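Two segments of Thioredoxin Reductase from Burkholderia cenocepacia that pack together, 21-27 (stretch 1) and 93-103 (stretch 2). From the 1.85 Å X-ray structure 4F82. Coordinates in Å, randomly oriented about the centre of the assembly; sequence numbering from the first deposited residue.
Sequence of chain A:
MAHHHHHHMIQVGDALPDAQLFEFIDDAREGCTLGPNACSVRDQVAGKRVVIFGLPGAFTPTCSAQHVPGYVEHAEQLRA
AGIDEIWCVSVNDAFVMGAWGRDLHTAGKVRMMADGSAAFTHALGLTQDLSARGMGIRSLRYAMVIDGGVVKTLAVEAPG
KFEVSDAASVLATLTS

Stretch 1 (21-27) LFEFIDD
Stretch 2, residues 93-103: DAFVMGAWGRD

The CA atoms come nearest where the helix has no side chain: CA of Phe 24 lies 5.1 Å from CA of Gly 98, and the phenylalanine side chain fills the space that a side chain on the helix would need. CB of Phe 24 sits 3.7 Å from CA of Gly 98, and a CB modelled on that glycine would fall 2.7 Å from CG of Phe 24, a clash. Glycine suits this position because it leaves room for the Phe 24 side chain; the axes of strand and helix approach to 7.0 Å.

Stretch 1 runs as an extended strand from Leu 21 to Ile 25, with phi between -81° and -125° and psi between 117° and 164°, then leaves the strand at Asp 26 (phi/psi -102/-21°). Stretch 2 is a regular helix from Ala 94 to Asp 103, with phi near -65° and psi mostly near -43°. Its N-to-C direction makes 47° with that of the strand, at a signed crossing angle of -47°. Asp 93 caps the helix: with chi1 at 63° (p), its OD2 accepts a hydrogen bond from N of Val 96 at 3.1 Å, satisfying an amide that has no preceding turn to bond to. Backbone bonds follow at i to i+4 spacing, from N of Met 97 to O of Asp 93 (3.1 Å) through N of Asp 103 to O of Ala 99 (3.0 Å).

No direct hydrogen bond joins the two stretches. Strand alternation directs the CA-to-CB bonds of Phe 22 and Phe 24 toward the helix and that of Glu 23 away; Asp 26, just past the strand, also points toward it. On the helix, Ala 94 and Arg 102 point toward the strand, one turn before and one turn after Gly 98. The small methyl of Ala 94 permits close apolar packing, its CB lying 3.8 Å from CB of Phe 22 and 4.2 Å from CB of Phe 24. Phe 22 (chi1 -68°, m; chi2 -109°) starts toward the helix, but its ring leads away.

Phe 24 (chi1 -171°, t; chi2 96°) is the centre of the contact, with 109 Å² covered by the helix. CB of Phe 24 lies 3.2 Å from O of Ala 94, an oxygen already engaged by N of Gly 98 at 2.8 Å. CE1 of Phe 24 meets CD1 of Phe 95 (chi1 -66°, m; chi2 -83°) at 3.6 Å; that atom lies at the edge of the Phe 24 ring, and the centroids are 5.8 Å apart with planes at 65°. CE2 of Phe 24 lies 3.7 Å from NH1 of Arg 102, whose long side chain (m, t, m, then chi4 -82°) also reaches Asp 26.

There the opposite charges stay beyond salt-bridge range, OD2 of Asp 26 (chi1 70°, p) lying 4.6 Å from NH1 of Arg 102. A water bridges them, its O donating to OD2 of Asp 26 at 2.6 Å and accepting from NH1 of Arg 102 at 2.8 Å, so the exposed margin is polar where the centre is apolar.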

# COMPACT_ATOMS: atom_id res chain seq x y z
N LEU A 21 -9.98 -10.31 -5.97
CA LEU A 21 -9.71 -8.90 -5.75
C LEU A 21 -10.61 -8.45 -4.60
O LEU A 21 -11.56 -9.15 -4.25
CB LEU A 21 -10.03 -8.09 -7.01
CG LEU A 21 -9.18 -8.32 -8.27
CD1 LEU A 21 -9.60 -7.42 -9.45
CD2 LEU A 21 -7.73 -8.11 -7.94
N PHE A 22 -10.30 -7.31 -4.02
CA PHE A 22 -11.15 -6.70 -3.00
C PHE A 22 -11.51 -5.25 -3.38
O PHE A 22 -10.66 -4.46 -3.84
CB PHE A 22 -10.43 -6.67 -1.61
CG PHE A 22 -10.23 -8.03 -0.96
CD1 PHE A 22 -10.97 -8.41 0.17
CD2 PHE A 22 -9.27 -8.92 -1.43
CE1 PHE A 22 -10.78 -9.68 0.77
CE2 PHE A 22 -9.07 -10.21 -0.81
CZ PHE A 22 -9.81 -10.57 0.28
N GLU A 23 -12.76 -4.89 -3.14
CA GLU A 23 -13.21 -3.49 -3.28
C GLU A 23 -13.79 -3.01 -1.97
O GLU A 23 -14.61 -3.69 -1.33
CB GLU A 23 -14.24 -3.36 -4.41
CG GLU A 23 -14.78 -1.94 -4.56
CD GLU A 23 -15.84 -1.84 -5.61
OE1 GLU A 23 -16.56 -2.85 -5.86
OE2 GLU A 23 -15.99 -0.73 -6.17
N PHE A 24 -13.35 -1.82 -1.55
CA PHE A 24 -13.81 -1.27 -0.28
C PHE A 24 -15.18 -0.65 -0.52
O PHE A 24 -15.32 0.19 -1.42
CB PHE A 24 -12.80 -0.22 0.21
CG PHE A 24 -13.06 0.26 1.62
CD1 PHE A 24 -12.36 -0.31 2.69
CD2 PHE A 24 -13.99 1.27 1.89
CE1 PHE A 24 -12.57 0.12 4.02
CE2 PHE A 24 -14.22 1.70 3.21
CZ PHE A 24 -13.49 1.14 4.28
N ILE A 25 -16.19 -1.08 0.24
CA ILE A 25 -17.55 -0.62 0.02
C ILE A 25 -18.02 0.13 1.27
O ILE A 25 -18.10 -0.46 2.34
CB ILE A 25 -18.51 -1.82 -0.17
CG1 ILE A 25 -18.08 -2.73 -1.33
CG2 ILE A 25 -19.93 -1.32 -0.38
CD1 ILE A 25 -17.92 -2.02 -2.67
N ASP A 26 -18.32 1.42 1.16
CA ASP A 26 -18.62 2.18 2.38
C ASP A 26 -20.12 2.44 2.62
O ASP A 26 -20.53 2.72 3.74
CB ASP A 26 -17.79 3.48 2.44
CG ASP A 26 -18.23 4.50 1.40
OD1 ASP A 26 -19.41 4.86 1.37
OD2 ASP A 26 -17.39 4.95 0.60
N ASP A 27 -20.93 2.36 1.57
CA ASP A 27 -22.38 2.46 1.75
C ASP A 27 -22.90 1.05 2.08
O ASP A 27 -22.21 0.05 1.83
CB ASP A 27 -23.06 3.03 0.50
CG ASP A 27 -22.57 2.39 -0.79
OD1 ASP A 27 -21.35 2.17 -0.91
OD2 ASP A 27 -23.40 2.11 -1.68
N ASP A 93 -3.79 -2.85 -0.97
CA ASP A 93 -4.92 -3.48 -0.28
C ASP A 93 -6.19 -2.60 -0.39
O ASP A 93 -6.11 -1.44 -0.83
CB ASP A 93 -4.54 -3.68 1.19
CG ASP A 93 -4.27 -2.36 1.90
OD1 ASP A 93 -3.07 -1.98 2.09
OD2 ASP A 93 -5.29 -1.69 2.25
N ALA A 94 -7.37 -3.12 0.00
CA ALA A 94 -8.61 -2.35 -0.17
C ALA A 94 -8.80 -1.16 0.74
O ALA A 94 -9.56 -0.27 0.41
CB ALA A 94 -9.87 -3.26 -0.10
N PHE A 95 -8.17 -1.14 1.92
CA PHE A 95 -8.29 0.04 2.79
C PHE A 95 -7.65 1.26 2.14
O PHE A 95 -8.21 2.36 2.15
CB PHE A 95 -7.67 -0.23 4.18
CG PHE A 95 -8.41 -1.29 4.94
CD1 PHE A 95 -9.54 -0.96 5.65
CD2 PHE A 95 -8.00 -2.61 4.90
CE1 PHE A 95 -10.28 -1.94 6.35
CE2 PHE A 95 -8.72 -3.61 5.59
CZ PHE A 95 -9.86 -3.28 6.30
N VAL A 96 -6.46 1.05 1.59
CA VAL A 96 -5.76 2.11 0.88
C VAL A 96 -6.53 2.52 -0.41
O VAL A 96 -6.75 3.72 -0.66
CB VAL A 96 -4.29 1.71 0.62
CG1 VAL A 96 -3.62 2.70 -0.35
CG2 VAL A 96 -3.51 1.64 1.97
N MET A 97 -6.99 1.54 -1.19
CA MET A 97 -7.77 1.83 -2.42
C MET A 97 -9.07 2.55 -2.11
O MET A 97 -9.46 3.46 -2.83
CB MET A 97 -8.06 0.57 -3.21
CG MET A 97 -6.80 -0.07 -3.78
SD MET A 97 -6.02 0.92 -5.11
CE MET A 97 -7.05 0.40 -6.51
N GLY A 98 -9.71 2.17 -1.01
CA GLY A 98 -10.89 2.86 -0.54
C GLY A 98 -10.65 4.34 -0.24
O GLY A 98 -11.38 5.20 -0.71
N ALA A 99 -9.63 4.63 0.54
CA ALA A 99 -9.30 6.00 0.91
C ALA A 99 -8.89 6.79 -0.33
O ALA A 99 -9.25 7.97 -0.47
CB ALA A 99 -8.15 6.00 1.92
N TRP A 100 -8.11 6.17 -1.19
CA TRP A 100 -7.70 6.84 -2.42
C TRP A 100 -8.90 7.17 -3.29
O TRP A 100 -8.99 8.28 -3.82
CB TRP A 100 -6.76 5.92 -3.19
CG TRP A 100 -5.91 6.59 -4.23
CD1 TRP A 100 -5.36 7.85 -4.19
CD2 TRP A 100 -5.52 6.01 -5.47
NE1 TRP A 100 -4.63 8.08 -5.36
CE2 TRP A 100 -4.71 6.95 -6.14
CE3 TRP A 100 -5.77 4.76 -6.07
CZ2 TRP A 100 -4.16 6.70 -7.40
CZ3 TRP A 100 -5.20 4.50 -7.32
CH2 TRP A 100 -4.40 5.47 -7.97
N GLY A 101 -9.83 6.22 -3.43
CA GLY A 101 -10.99 6.42 -4.31
C GLY A 101 -11.83 7.58 -3.80
O GLY A 101 -12.35 8.37 -4.58
N ARG A 102 -11.99 7.68 -2.48
CA ARG A 102 -12.75 8.79 -1.89
C ARG A 102 -12.01 10.11 -2.16
O ARG A 102 -12.64 11.12 -2.50
CB ARG A 102 -12.94 8.59 -0.38
CG ARG A 102 -13.90 7.44 -0.02
CD ARG A 102 -14.29 7.47 1.50
NE ARG A 102 -13.12 7.35 2.38
CZ ARG A 102 -12.57 6.17 2.69
NH1 ARG A 102 -13.10 5.06 2.19
NH2 ARG A 102 -11.51 6.09 3.49
N ASP A 103 -10.69 10.11 -2.03
CA ASP A 103 -9.96 11.34 -2.32
C ASP A 103 -10.18 11.75 -3.78
O ASP A 103 -10.29 12.93 -4.08
CB ASP A 103 -8.47 11.17 -2.05
CG ASP A 103 -8.13 11.33 -0.61
OD1 ASP A 103 -9.02 11.71 0.18
OD2 ASP A 103 -6.94 11.08 -0.27
O HOH W 1 -14.96 4.24 0.28